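Local structure of XC6422 protein (Xanthomonas campestris, 2FUK) at residues Thr112-Phe118 and Pro134-Ile140; Leu126-Ala130 and Gln153-Trp158; Ala141-Gly145 and Ala173-Trp177; Trp158-Gln162 and Ala207-Val212; Gly163-Val169 and Asp192-Phe196. The protein is a small alpha/beta serine hydrolase without a lid, probably hydrolysing ester- or amide-like bonds. One frame throughout, in Å; residues are numbered along the deposited sequence.

The five contacts trace the sheet of an alpha/beta hydrolase from its middle to the loops at the strand ends that carry the probable triad. Interaction 1 is deeply buried and pairs two central parallel strands by backbone hydrogen bonds. Interaction 2, partly buried, packs helix 120-132 on the loop before strand 158-163. Interaction 4 is buried and lays helix 201-212 on that strand. Their segments overlap at W158, which packs only in interaction 2. Interaction 3 is largely apolar and lies where strand 136-140 runs out into a loop. W177 there touches L126 and W158. Interaction 5 joins two loops, partly open to solvent, and is the most polar in its side chains. F118 of interaction 1 reaches its H195.

Interaction 1. Residues Thr112-Phe118 and Pro134-Ile140; sequences TLWLAGF and PQVLISI
The indole of W114 overlaps V136. V136 CB sits over one face of the five-membered ring, 3.5 Å from its centroid and 9° off the normal, a CH-pi contact. V136 CG2 lies by the ring fusion, 3.4 Å from W114 CE2. W114 CG is anti to its own carbonyl carbon (chi1 -77°), which lays the ring flat alongside the valine.

A116 and I138 continue this side of the sheet, CB to CB at 3.6 Å. F118 follows, with CD1 against I140 CG2. The other side carries L115, whose CG meets P134 CB at 3.7 Å and whose CB meets L137 CD1. There S139 OG bonds to W158 NE1 of the next strand.

The two strands are parallel, 7° apart, and are the beta strands of a beta-alpha-beta unit connected by helix 120-132. L115 N donates to V136 O, and L115 O accepts from I138 N at 2.8 Å. G117 repeats the pattern, its N on I138 O and its O receiving I140 N. Q135 N also bonds to L113 O at 2.7 Å.

G117 probably opens the nucleophile elbow with S119, as in other alpha/beta hydrolases. V136 N is buried here with no partner in the model. The chemistry implies a strand pair whose register is set by backbone bonds and whose two sides are covered by apolar side chains.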
# COMPACT_ATOMS: atom_id res chain seq x y z
N THR A 112 -4.75 22.10 -5.69
CA THR A 112 -5.94 22.36 -4.89
C THR A 112 -5.59 21.78 -3.52
O THR A 112 -4.62 21.02 -3.39
CB THR A 112 -7.22 21.69 -5.44
OG1 THR A 112 -6.94 20.35 -5.85
CG2 THR A 112 -7.76 22.49 -6.62
N LEU A 113 -6.36 22.14 -2.50
CA LEU A 113 -6.06 21.67 -1.16
C LEU A 113 -7.05 20.69 -0.54
O LEU A 113 -8.26 20.93 -0.53
CB LEU A 113 -5.91 22.87 -0.23
CG LEU A 113 -5.60 22.56 1.23
CD1 LEU A 113 -4.15 22.13 1.37
CD2 LEU A 113 -5.86 23.80 2.07
N TRP A 114 -6.53 19.60 -0.01
CA TRP A 114 -7.35 18.60 0.67
C TRP A 114 -6.92 18.61 2.13
O TRP A 114 -5.75 18.79 2.44
CB TRP A 114 -7.11 17.21 0.09
CG TRP A 114 -7.79 16.95 -1.23
CD1 TRP A 114 -8.14 17.87 -2.17
CD2 TRP A 114 -8.10 15.67 -1.78
NE1 TRP A 114 -8.65 17.24 -3.29
CE2 TRP A 114 -8.64 15.89 -3.07
CE3 TRP A 114 -7.98 14.35 -1.31
CZ2 TRP A 114 -9.05 14.83 -3.90
CZ3 TRP A 114 -8.39 13.31 -2.14
CH2 TRP A 114 -8.92 13.56 -3.42
N LEU A 115 -7.88 18.44 3.03
CA LEU A 115 -7.59 18.40 4.46
C LEU A 115 -8.12 17.10 5.03
O LEU A 115 -9.18 16.61 4.62
CB LEU A 115 -8.26 19.58 5.19
CG LEU A 115 -7.77 21.01 4.91
CD1 LEU A 115 -8.56 21.99 5.78
CD2 LEU A 115 -6.29 21.12 5.22
N ALA A 116 -7.38 16.53 5.97
CA ALA A 116 -7.80 15.29 6.62
C ALA A 116 -7.31 15.34 8.05
O ALA A 116 -6.37 16.07 8.37
CB ALA A 116 -7.20 14.08 5.90
N GLY A 117 -7.95 14.57 8.92
CA GLY A 117 -7.53 14.57 10.30
C GLY A 117 -8.09 13.37 11.01
O GLY A 117 -9.11 12.82 10.62
N PHE A 118 -7.39 12.96 12.07
CA PHE A 118 -7.81 11.83 12.88
C PHE A 118 -8.14 12.31 14.30
O PHE A 118 -7.31 12.94 14.95
CB PHE A 118 -6.69 10.78 12.91
CG PHE A 118 -6.89 9.69 13.93
CD1 PHE A 118 -8.14 9.08 14.09
CD2 PHE A 118 -5.83 9.25 14.71
CE1 PHE A 118 -8.32 8.05 15.01
CE2 PHE A 118 -6.00 8.22 15.64
CZ PHE A 118 -7.24 7.62 15.79
N PRO A 134 -11.16 23.90 1.80
CA PRO A 134 -10.53 22.76 1.12
C PRO A 134 -11.46 22.19 0.05
O PRO A 134 -12.69 22.34 0.13
CB PRO A 134 -10.30 21.79 2.27
CG PRO A 134 -11.49 22.05 3.17
CD PRO A 134 -11.50 23.57 3.19
N GLN A 135 -10.88 21.53 -0.95
CA GLN A 135 -11.66 20.93 -2.02
C GLN A 135 -12.28 19.63 -1.50
O GLN A 135 -13.39 19.26 -1.88
CB GLN A 135 -10.76 20.66 -3.23
CG GLN A 135 -11.37 19.81 -4.34
CD GLN A 135 -10.53 19.83 -5.61
OE1 GLN A 135 -10.82 20.56 -6.57
NE2 GLN A 135 -9.45 19.03 -5.62
N VAL A 136 -11.54 18.96 -0.62
CA VAL A 136 -11.98 17.71 -0.01
C VAL A 136 -11.60 17.70 1.47
O VAL A 136 -10.52 18.17 1.83
CB VAL A 136 -11.31 16.48 -0.68
CG1 VAL A 136 -11.48 15.24 0.20
CG2 VAL A 136 -11.91 16.23 -2.04
N LEU A 137 -12.50 17.19 2.31
CA LEU A 137 -12.24 17.08 3.74
C LEU A 137 -12.43 15.63 4.14
O LEU A 137 -13.41 15.00 3.75
CB LEU A 137 -13.21 17.94 4.55
CG LEU A 137 -13.08 17.86 6.07
CD1 LEU A 137 -11.74 18.45 6.51
CD2 LEU A 137 -14.23 18.61 6.73
N ILE A 138 -11.48 15.08 4.90
CA ILE A 138 -11.58 13.70 5.36
C ILE A 138 -11.51 13.69 6.87
O ILE A 138 -10.56 14.21 7.45
CB ILE A 138 -10.43 12.84 4.80
CG1 ILE A 138 -10.50 12.82 3.27
CG2 ILE A 138 -10.52 11.43 5.35
CD1 ILE A 138 -9.21 12.38 2.62
N SER A 139 -12.53 13.12 7.51
CA SER A 139 -12.58 13.06 8.97
C SER A 139 -12.55 11.61 9.43
O SER A 139 -13.46 10.85 9.14
CB SER A 139 -13.86 13.70 9.50
OG SER A 139 -14.01 15.02 8.99
N ILE A 140 -11.49 11.23 10.14
CA ILE A 140 -11.36 9.88 10.65
C ILE A 140 -11.66 9.95 12.14
O ILE A 140 -10.94 10.59 12.90
CB ILE A 140 -9.93 9.35 10.42
CG1 ILE A 140 -9.59 9.42 8.92
CG2 ILE A 140 -9.83 7.92 10.93
CD1 ILE A 140 -8.14 9.07 8.60

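Interaction 2. Residues Leu126-Ala130 and Gln153-Trp158; sequences LRAAA and QPPAQW
L126 and A129 of helix 120-132 pack on the loop that leads into strand 158-163. Here a helix of the alpha/beta-hydrolase fold packs on the loop leading into a sheet strand. The helix follows the likely nucleophile elbow and covers one face of the central sheet.

Apolar contacts come first. L126 CD1 touches two residues of the loop and strand. It lies 3.8 Å from P154 CB, with the two side chains side by side. It also stands 3.9 Å from W158 CZ2, over a face of the indole and toward its rim. L126 CG is anti to the backbone N (chi1 178°), and this carries the methyls toward the tryptophan. P154 CB lies over the same face of W158 as the leucine methyl. Proline and leucine therefore cover neighbouring parts of one ring face. L137 of strand 136-140 touches L126, P155 and W158, so the cluster continues down to the sheet.

Contacts with the loop backbone form the second group. A129 CB points at this backbone and meets Q153 O at 3.7 Å. It also packs on P154 CA at 3.9 Å.

Polar bonds to residues outside this pair form the third group. Q157 NE2 bonds to Q135 O, on the approach to strand 136-140. R127 donates through NH1 to D148 O and S150 O.

At the outer margin, the extended chain of Q153 runs past A130 and brings NE2 within 3.5 Å of A130 CB.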
# COMPACT_ATOMS: atom_id res chain seq x y z
N LEU A 126 -12.05 20.18 10.60
CA LEU A 126 -13.45 20.48 10.31
C LEU A 126 -13.77 21.93 10.72
O LEU A 126 -14.40 22.68 9.97
CB LEU A 126 -14.38 19.51 11.05
CG LEU A 126 -15.88 19.75 10.86
CD1 LEU A 126 -16.24 19.66 9.39
CD2 LEU A 126 -16.67 18.72 11.67
N ARG A 127 -13.31 22.32 11.91
CA ARG A 127 -13.54 23.67 12.39
C ARG A 127 -12.84 24.68 11.49
O ARG A 127 -13.33 25.79 11.30
CB ARG A 127 -13.05 23.82 13.83
CG ARG A 127 -13.97 23.18 14.88
CD ARG A 127 -14.45 24.22 15.88
NE ARG A 127 -15.26 25.26 15.25
CZ ARG A 127 -16.58 25.24 15.14
NH1 ARG A 127 -17.29 24.23 15.64
NH2 ARG A 127 -17.21 26.24 14.54
N ALA A 128 -11.70 24.29 10.93
CA ALA A 128 -10.95 25.20 10.06
C ALA A 128 -11.42 25.19 8.61
O ALA A 128 -10.95 25.99 7.80
CB ALA A 128 -9.46 24.86 10.13
N ALA A 129 -12.35 24.30 8.28
CA ALA A 129 -12.85 24.20 6.91
C ALA A 129 -13.42 25.50 6.35
O ALA A 129 -13.13 25.85 5.20
CB ALA A 129 -13.89 23.08 6.81
N ALA A 130 -14.22 26.20 7.13
CA ALA A 130 -14.82 27.45 6.65
C ALA A 130 -13.76 28.44 6.19
O ALA A 130 -13.87 29.02 5.12
CB ALA A 130 -15.67 28.09 7.75
N GLN A 153 -18.50 24.63 8.37
CA GLN A 153 -18.84 24.67 6.96
C GLN A 153 -17.91 23.83 6.10
O GLN A 153 -17.06 24.35 5.37
CB GLN A 153 -18.88 26.12 6.47
CG GLN A 153 -20.02 26.91 7.10
CD GLN A 153 -19.82 28.41 7.00
OE1 GLN A 153 -20.63 29.18 7.54
NE2 GLN A 153 -18.76 28.84 6.33
N PRO A 154 -18.06 22.50 6.16
CA PRO A 154 -17.23 21.59 5.38
C PRO A 154 -17.53 21.71 3.90
O PRO A 154 -18.58 22.24 3.50
CB PRO A 154 -17.61 20.23 5.93
CG PRO A 154 -19.05 20.40 6.24
CD PRO A 154 -19.07 21.74 6.93
N PRO A 155 -16.61 21.23 3.05
CA PRO A 155 -16.84 21.30 1.61
C PRO A 155 -17.87 20.24 1.23
O PRO A 155 -18.17 19.35 2.03
CB PRO A 155 -15.46 21.00 1.04
CG PRO A 155 -14.90 20.03 2.05
CD PRO A 155 -15.30 20.65 3.36
N ALA A 156 -18.40 20.35 0.02
CA ALA A 156 -19.39 19.40 -0.47
C ALA A 156 -18.82 17.99 -0.49
O ALA A 156 -19.52 17.03 -0.21
CB ALA A 156 -19.84 19.80 -1.86
N GLN A 157 -17.55 17.87 -0.85
CA GLN A 157 -16.89 16.57 -0.89
C GLN A 157 -16.24 16.33 0.47
O GLN A 157 -15.12 16.77 0.72
CB GLN A 157 -15.85 16.55 -2.02
CG GLN A 157 -16.52 16.67 -3.40
CD GLN A 157 -15.55 16.92 -4.55
OE1 GLN A 157 -15.92 16.74 -5.71
NE2 GLN A 157 -14.33 17.34 -4.24
N TRP A 158 -16.97 15.62 1.33
CA TRP A 158 -16.54 15.32 2.68
C TRP A 158 -16.74 13.84 2.99
O TRP A 158 -17.83 13.29 2.77
CB TRP A 158 -17.33 16.20 3.65
CG TRP A 158 -17.08 15.99 5.12
CD1 TRP A 158 -15.95 15.48 5.70
CD2 TRP A 158 -17.97 16.33 6.19
NE1 TRP A 158 -16.09 15.47 7.08
CE2 TRP A 158 -17.32 15.99 7.40
CE3 TRP A 158 -19.25 16.89 6.24
CZ2 TRP A 158 -17.92 16.19 8.65
CZ3 TRP A 158 -19.85 17.09 7.48
CH2 TRP A 158 -19.18 16.74 8.67

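Interaction 3. Residues Ala141-Gly145 and Ala173-Trp177; sequences APPAG and AVYDW
A144 CB makes the centre of this contact. It points into helix 171-178 and touches three of its residues. It lies 3.8 Å from V174 CA and 3.7 Å from A173 O. It also meets W177 CE3 at 4.1 Å, approaching the indole obliquely. A173 CB leans back against A144 O.

P142 makes the second half. Its CG touches V174 CG1 and, at 4.0 Å, W177 CZ3. The proline comes to the edge of the indole, near the ring plane, and CB meets the same CZ3 atom. V174 splits its methyls: CG1 on the proline ring, CG2 against P142 O at 3.4 Å. With CG1 anti to the backbone N (chi1 174°), both branches are turned to the loop. The contact is van der Waals packing, largely between apolar side chains.

The next shell sets the loop shape. P143 is the centre of an inverse gamma turn, in which A144 N bonds to P142 O at 2.7 Å. This turn swings P142 and A144 onto the same helix. On the helix side, W177 N bonds to A173 O, keeping A173 and W177 one turn apart. The W177 ring also meets the F149 ring, and F149 touches P143 and A144 as well.

The loop continues strand 136-140, and A141 bonds through its backbone to I161 of strand 158-163. P142 rests on V160 and Q162 of that strand, while W177 reaches L126 of helix 120-132. Helix 171-178 thus packs beside the loop at the end of the sheet.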
# COMPACT_ATOMS: atom_id res chain seq x y z
N ALA A 141 -12.73 9.27 12.55
CA ALA A 141 -13.15 9.25 13.95
C ALA A 141 -13.40 10.65 14.51
O ALA A 141 -12.81 11.03 15.53
CB ALA A 141 -12.13 8.51 14.80
N PRO A 142 -14.27 11.44 13.85
CA PRO A 142 -14.53 12.79 14.36
C PRO A 142 -15.06 12.61 15.78
O PRO A 142 -16.03 11.89 15.99
CB PRO A 142 -15.60 13.33 13.40
CG PRO A 142 -16.31 12.08 12.95
CD PRO A 142 -15.16 11.12 12.73
N PRO A 143 -14.43 13.27 16.76
CA PRO A 143 -14.84 13.15 18.15
C PRO A 143 -16.15 13.80 18.56
O PRO A 143 -16.17 14.67 19.42
CB PRO A 143 -13.64 13.73 18.90
CG PRO A 143 -13.21 14.83 17.98
CD PRO A 143 -13.26 14.16 16.62
N ALA A 144 -17.25 13.37 17.94
CA ALA A 144 -18.56 13.91 18.30
C ALA A 144 -18.84 13.52 19.74
O ALA A 144 -18.43 12.44 20.20
CB ALA A 144 -19.63 13.36 17.39
N GLY A 145 -19.54 14.39 20.46
CA GLY A 145 -19.84 14.10 21.85
C GLY A 145 -18.84 14.72 22.81
O GLY A 145 -19.15 14.84 24.00
N ALA A 173 -22.73 8.56 18.81
CA ALA A 173 -22.72 10.02 18.94
C ALA A 173 -22.41 10.64 17.58
O ALA A 173 -22.95 11.70 17.23
CB ALA A 173 -21.67 10.44 19.96
N VAL A 174 -21.52 9.99 16.84
CA VAL A 174 -21.15 10.46 15.51
C VAL A 174 -22.36 10.34 14.59
O VAL A 174 -22.73 11.30 13.91
CB VAL A 174 -19.99 9.62 14.94
CG1 VAL A 174 -19.70 10.02 13.49
CG2 VAL A 174 -18.75 9.80 15.80
N TYR A 175 -22.98 9.17 14.58
CA TYR A 175 -24.13 8.95 13.72
C TYR A 175 -25.30 9.86 14.08
O TYR A 175 -25.99 10.38 13.19
CB TYR A 175 -24.55 7.47 13.78
CG TYR A 175 -23.40 6.50 13.57
CD1 TYR A 175 -22.34 6.83 12.73
CD2 TYR A 175 -23.36 5.28 14.23
CE1 TYR A 175 -21.26 5.97 12.56
CE2 TYR A 175 -22.28 4.40 14.07
CZ TYR A 175 -21.23 4.76 13.23
OH TYR A 175 -20.15 3.92 13.08
N ASP A 176 -25.54 10.08 15.37
CA ASP A 176 -26.64 10.94 15.80
C ASP A 176 -26.43 12.36 15.29
O ASP A 176 -27.38 13.08 15.03
CB ASP A 176 -26.77 10.98 17.32
CG ASP A 176 -27.36 9.71 17.92
OD1 ASP A 176 -27.83 8.83 17.16
OD2 ASP A 176 -27.36 9.59 19.17
N TRP A 177 -25.16 12.76 15.18
CA TRP A 177 -24.81 14.09 14.71
C TRP A 177 -24.93 14.18 13.19
O TRP A 177 -25.52 15.12 12.65
CB TRP A 177 -23.38 14.43 15.17
CG TRP A 177 -22.71 15.54 14.40
CD1 TRP A 177 -23.16 16.81 14.22
CD2 TRP A 177 -21.45 15.46 13.73
NE1 TRP A 177 -22.26 17.53 13.47
CE2 TRP A 177 -21.20 16.72 13.15
CE3 TRP A 177 -20.50 14.44 13.56
CZ2 TRP A 177 -20.04 17.00 12.41
CZ3 TRP A 177 -19.35 14.71 12.82
CH2 TRP A 177 -19.13 15.98 12.26

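Interaction 4. Residues Trp158-Gln162 and Ala207-Val212; sequences WLVIQ and ALQHGV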
# COMPACT_ATOMS: atom_id res chain seq x y z
N TRP A 158 -16.97 15.62 1.33
CA TRP A 158 -16.54 15.32 2.68
C TRP A 158 -16.74 13.84 2.99
O TRP A 158 -17.83 13.29 2.77
CB TRP A 158 -17.33 16.20 3.65
CG TRP A 158 -17.08 15.99 5.12
CD1 TRP A 158 -15.95 15.48 5.70
CD2 TRP A 158 -17.97 16.33 6.19
NE1 TRP A 158 -16.09 15.47 7.08
CE2 TRP A 158 -17.32 15.99 7.40
CE3 TRP A 158 -19.25 16.89 6.24
CZ2 TRP A 158 -17.92 16.19 8.65
CZ3 TRP A 158 -19.85 17.09 7.48
CH2 TRP A 158 -19.18 16.74 8.67
N LEU A 159 -15.69 13.20 3.48
CA LEU A 159 -15.72 11.78 3.81
C LEU A 159 -15.46 11.54 5.29
O LEU A 159 -14.52 12.09 5.86
CB LEU A 159 -14.66 11.03 2.99
CG LEU A 159 -14.38 9.57 3.33
CD1 LEU A 159 -15.59 8.71 3.01
CD2 LEU A 159 -13.17 9.09 2.54
N VAL A 160 -16.30 10.72 5.91
CA VAL A 160 -16.16 10.37 7.32
C VAL A 160 -15.97 8.86 7.44
O VAL A 160 -16.71 8.08 6.85
CB VAL A 160 -17.41 10.77 8.14
CG1 VAL A 160 -17.29 10.22 9.56
CG2 VAL A 160 -17.54 12.28 8.18
N ILE A 161 -14.95 8.46 8.20
CA ILE A 161 -14.67 7.05 8.43
C ILE A 161 -14.70 6.82 9.94
O ILE A 161 -14.01 7.51 10.69
CB ILE A 161 -13.29 6.66 7.87
CG1 ILE A 161 -13.30 6.86 6.35
CG2 ILE A 161 -12.96 5.21 8.22
CD1 ILE A 161 -11.95 6.72 5.70
N GLN A 162 -15.51 5.86 10.37
CA GLN A 162 -15.65 5.59 11.79
C GLN A 162 -15.57 4.12 12.17
O GLN A 162 -16.25 3.29 11.57
CB GLN A 162 -16.99 6.16 12.27
CG GLN A 162 -17.31 5.85 13.73
CD GLN A 162 -16.36 6.54 14.68
OE1 GLN A 162 -15.86 5.95 15.64
NE2 GLN A 162 -16.11 7.82 14.43
N ALA A 207 -10.80 2.07 2.54
CA ALA A 207 -11.97 2.91 2.72
C ALA A 207 -11.70 4.33 2.26
O ALA A 207 -12.55 4.97 1.64
CB ALA A 207 -12.40 2.91 4.18
N LEU A 208 -10.51 4.83 2.57
CA LEU A 208 -10.12 6.19 2.20
C LEU A 208 -9.99 6.32 0.69
O LEU A 208 -10.52 7.25 0.08
CB LEU A 208 -8.78 6.56 2.85
CG LEU A 208 -8.73 6.84 4.35
CD1 LEU A 208 -7.28 6.86 4.81
CD2 LEU A 208 -9.40 8.19 4.65
N GLN A 209 -9.29 5.37 0.08
CA GLN A 209 -9.07 5.41 -1.35
C GLN A 209 -10.36 5.26 -2.14
O GLN A 209 -10.61 6.01 -3.09
CB GLN A 209 -8.04 4.34 -1.75
CG GLN A 209 -6.64 4.74 -1.31
CD GLN A 209 -5.56 3.71 -1.61
OE1 GLN A 209 -4.37 4.03 -1.55
NE2 GLN A 209 -5.96 2.49 -1.93
N HIS A 210 -11.21 4.33 -1.74
CA HIS A 210 -12.47 4.17 -2.46
C HIS A 210 -13.37 5.37 -2.22
O HIS A 210 -14.12 5.78 -3.11
CB HIS A 210 -13.19 2.90 -2.00
CG HIS A 210 -14.48 2.67 -2.72
ND1 HIS A 210 -14.53 2.35 -4.06
CD2 HIS A 210 -15.76 2.75 -2.30
CE1 HIS A 210 -15.79 2.25 -4.44
NE2 HIS A 210 -16.56 2.48 -3.39
N GLY A 211 -13.30 5.94 -1.02
CA GLY A 211 -14.13 7.08 -0.70
C GLY A 211 -13.80 8.36 -1.44
O GLY A 211 -14.70 9.14 -1.76
N VAL A 212 -12.52 8.59 -1.73
CA VAL A 212 -12.13 9.81 -2.42
C VAL A 212 -11.85 9.64 -3.92
O VAL A 212 -11.67 10.62 -4.63
CB VAL A 212 -10.87 10.46 -1.78
CG1 VAL A 212 -11.12 10.73 -0.30
CG2 VAL A 212 -9.65 9.57 -1.97
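L159 and I161 point from the strand into helix 207-212, and the contact they make is largely apolar.

Methyl on helix backbone is the first kind. L159 CD2 lies 3.9 Å from G211 CA. The glycine lets the methyl lie close against the helix backbone. CG of L159 is anti to the backbone N (chi1 171°), which directs CD2 across to the helix. The same methyl also stands near L208 O, at 4.1 Å.

Methyl on side chain is the second kind. L159 CD2 meets V212 CG1 at 3.9 Å, and the two side chains cross at about a right angle. One turn away, I161 CD1 reaches A207 CB at 4.1 Å. L208 leans in beside it, but the modelled I161-L208 approach is too short to be trusted in detail.

Strand and helix run nearly antiparallel, at 156°, and the segment axes come within 9.3 Å. This is the C-terminal helix of the alpha/beta-hydrolase fold laid on the sheet. It covers the face away from helix 120-132. L159 and I161 face it, whereas W158 and V160 lie on the other side of the strand.

Backbone bonds within the helix form the third kind: G211 N to A207 O at 2.9 Å and V212 N to L208 O at 3.0 Å. Neighbouring strands extend the packing. L208 and V212 also touch I138 of strand 136-140, and A207 touches V188 of strand 186-190.

Interaction 5. Residues Gly163-Val169 and Asp192-Phe196; sequences GDADEIV and DTSHF
H195 ND1 donates to D166 OD2 at 2.9 Å, and the bond is nearly straight at 172°. OD2 is met on its syn side, and it lies almost in the imidazole plane. The carboxylate itself is turned 54° from the ring. H195 CG is anti to its backbone N (chi1 -174°), which turns the ring toward D166 and I168. This is the histidine-carboxylate pair of a probable Ser-His-Asp triad, with S119 touching H195.

The other oxygen is held by the loop. D166 OD1 accepts from V169 N at 2.8 Å, from above the carboxylate plane, and from I168 N at 2.9 Å, nearly along the C-O axis. These bonds make an Asx turn and an Asx motif. They fix the carboxylate rotation and so position the oxygen that meets the histidine.

One backbone bond and a water join the loops farther along. A165 N donates to T193 O at 3.0 Å. The water bridges E167 N and H195 N, accepting from both.

Packing completes the contact. I168 CB sits over the centre of the H195 ring, 3.8 Å from its centroid, a CH-pi contact. V169 CG2 lies 3.8 Å from H195 CE1. G163 CA lies 3.5 Å from T193 O.

The loops follow strands 158-163 and 186-190 and lead to helices 171-178 and 201-212. D164 forms a salt bridge to R189 and a hydrogen bond to Y175 OH, and H195 meets the F118 ring at the end of strand 112-118.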
# COMPACT_ATOMS: atom_id res chain seq x y z
N GLY A 163 -14.75 3.80 13.16
CA GLY A 163 -14.67 2.43 13.62
C GLY A 163 -15.90 2.17 14.48
O GLY A 163 -16.20 2.96 15.37
N ASP A 164 -16.62 1.09 14.21
CA ASP A 164 -17.82 0.80 14.97
C ASP A 164 -17.62 0.16 16.34
O ASP A 164 -18.60 -0.14 17.03
CB ASP A 164 -18.78 -0.03 14.13
CG ASP A 164 -19.95 0.78 13.63
OD1 ASP A 164 -20.41 0.52 12.50
OD2 ASP A 164 -20.43 1.67 14.36
N ALA A 165 -16.37 -0.03 16.73
CA ALA A 165 -16.04 -0.59 18.04
C ALA A 165 -15.09 0.38 18.74
O ALA A 165 -14.26 -0.02 19.56
CB ALA A 165 -15.40 -1.96 17.89
N ASP A 166 -15.22 1.66 18.40
CA ASP A 166 -14.41 2.74 18.97
C ASP A 166 -14.77 2.91 20.45
O ASP A 166 -15.93 3.13 20.79
CB ASP A 166 -14.70 4.04 18.21
CG ASP A 166 -13.66 5.11 18.45
OD1 ASP A 166 -13.12 5.33 19.55
OD2 ASP A 166 -13.38 5.77 17.41
N GLU A 167 -13.77 2.80 21.33
CA GLU A 167 -13.97 2.91 22.78
C GLU A 167 -13.80 4.33 23.29
O GLU A 167 -14.24 4.65 24.40
CB GLU A 167 -12.95 2.01 23.51
CG GLU A 167 -12.98 2.07 25.03
CD GLU A 167 -14.17 1.36 25.62
OE1 GLU A 167 -14.77 0.53 24.91
OE2 GLU A 167 -14.50 1.63 26.81
N ILE A 168 -13.15 5.17 22.49
CA ILE A 168 -12.90 6.56 22.85
C ILE A 168 -14.02 7.46 22.34
O ILE A 168 -14.61 8.22 23.11
CB ILE A 168 -11.53 7.02 22.27
CG1 ILE A 168 -10.41 6.12 22.80
CG2 ILE A 168 -11.28 8.47 22.59
CD1 ILE A 168 -10.30 6.05 24.32
N VAL A 169 -14.30 7.37 21.04
CA VAL A 169 -15.36 8.16 20.43
C VAL A 169 -16.57 7.26 20.29
O VAL A 169 -16.48 6.17 19.72
CB VAL A 169 -14.97 8.67 19.03
CG1 VAL A 169 -16.16 9.36 18.38
CG2 VAL A 169 -13.79 9.61 19.13
N ASP A 192 -16.24 -3.87 13.93
CA ASP A 192 -15.27 -4.37 14.90
C ASP A 192 -13.93 -3.67 14.84
O ASP A 192 -12.88 -4.28 15.06
CB ASP A 192 -15.07 -5.88 14.70
CG ASP A 192 -16.39 -6.64 14.69
OD1 ASP A 192 -17.27 -6.36 15.53
OD2 ASP A 192 -16.54 -7.54 13.84
N THR A 193 -13.97 -2.37 14.56
CA THR A 193 -12.76 -1.58 14.46
C THR A 193 -12.60 -0.61 15.62
O THR A 193 -13.52 0.15 15.95
CB THR A 193 -12.76 -0.80 13.13
OG1 THR A 193 -12.77 -1.74 12.05
CG2 THR A 193 -11.53 0.10 13.02
N SER A 194 -11.43 -0.66 16.25
CA SER A 194 -11.13 0.20 17.40
C SER A 194 -10.76 1.63 17.01
O SER A 194 -10.60 1.95 15.82
CB SER A 194 -10.01 -0.42 18.24
OG SER A 194 -8.79 -0.48 17.52
N HIS A 195 -10.59 2.47 18.01
CA HIS A 195 -10.27 3.88 17.80
C HIS A 195 -9.02 4.10 16.95
O HIS A 195 -8.98 5.02 16.13
CB HIS A 195 -10.11 4.60 19.14
CG HIS A 195 -9.91 6.07 19.00
ND1 HIS A 195 -10.86 6.90 18.44
CD2 HIS A 195 -8.87 6.87 19.32
CE1 HIS A 195 -10.41 8.14 18.42
NE2 HIS A 195 -9.20 8.15 18.95
N PHE A 196 -7.99 3.28 17.16
CA PHE A 196 -6.75 3.42 16.42
C PHE A 196 -6.64 2.42 15.27
O PHE A 196 -5.57 2.17 14.74
CB PHE A 196 -5.55 3.28 17.36
CG PHE A 196 -5.50 4.34 18.43
CD1 PHE A 196 -5.08 5.63 18.12
CD2 PHE A 196 -5.92 4.06 19.72
CE1 PHE A 196 -5.07 6.63 19.10
CE2 PHE A 196 -5.92 5.05 20.70
CZ PHE A 196 -5.50 6.34 20.39
O HOH W 1 -11.08 1.68 20.92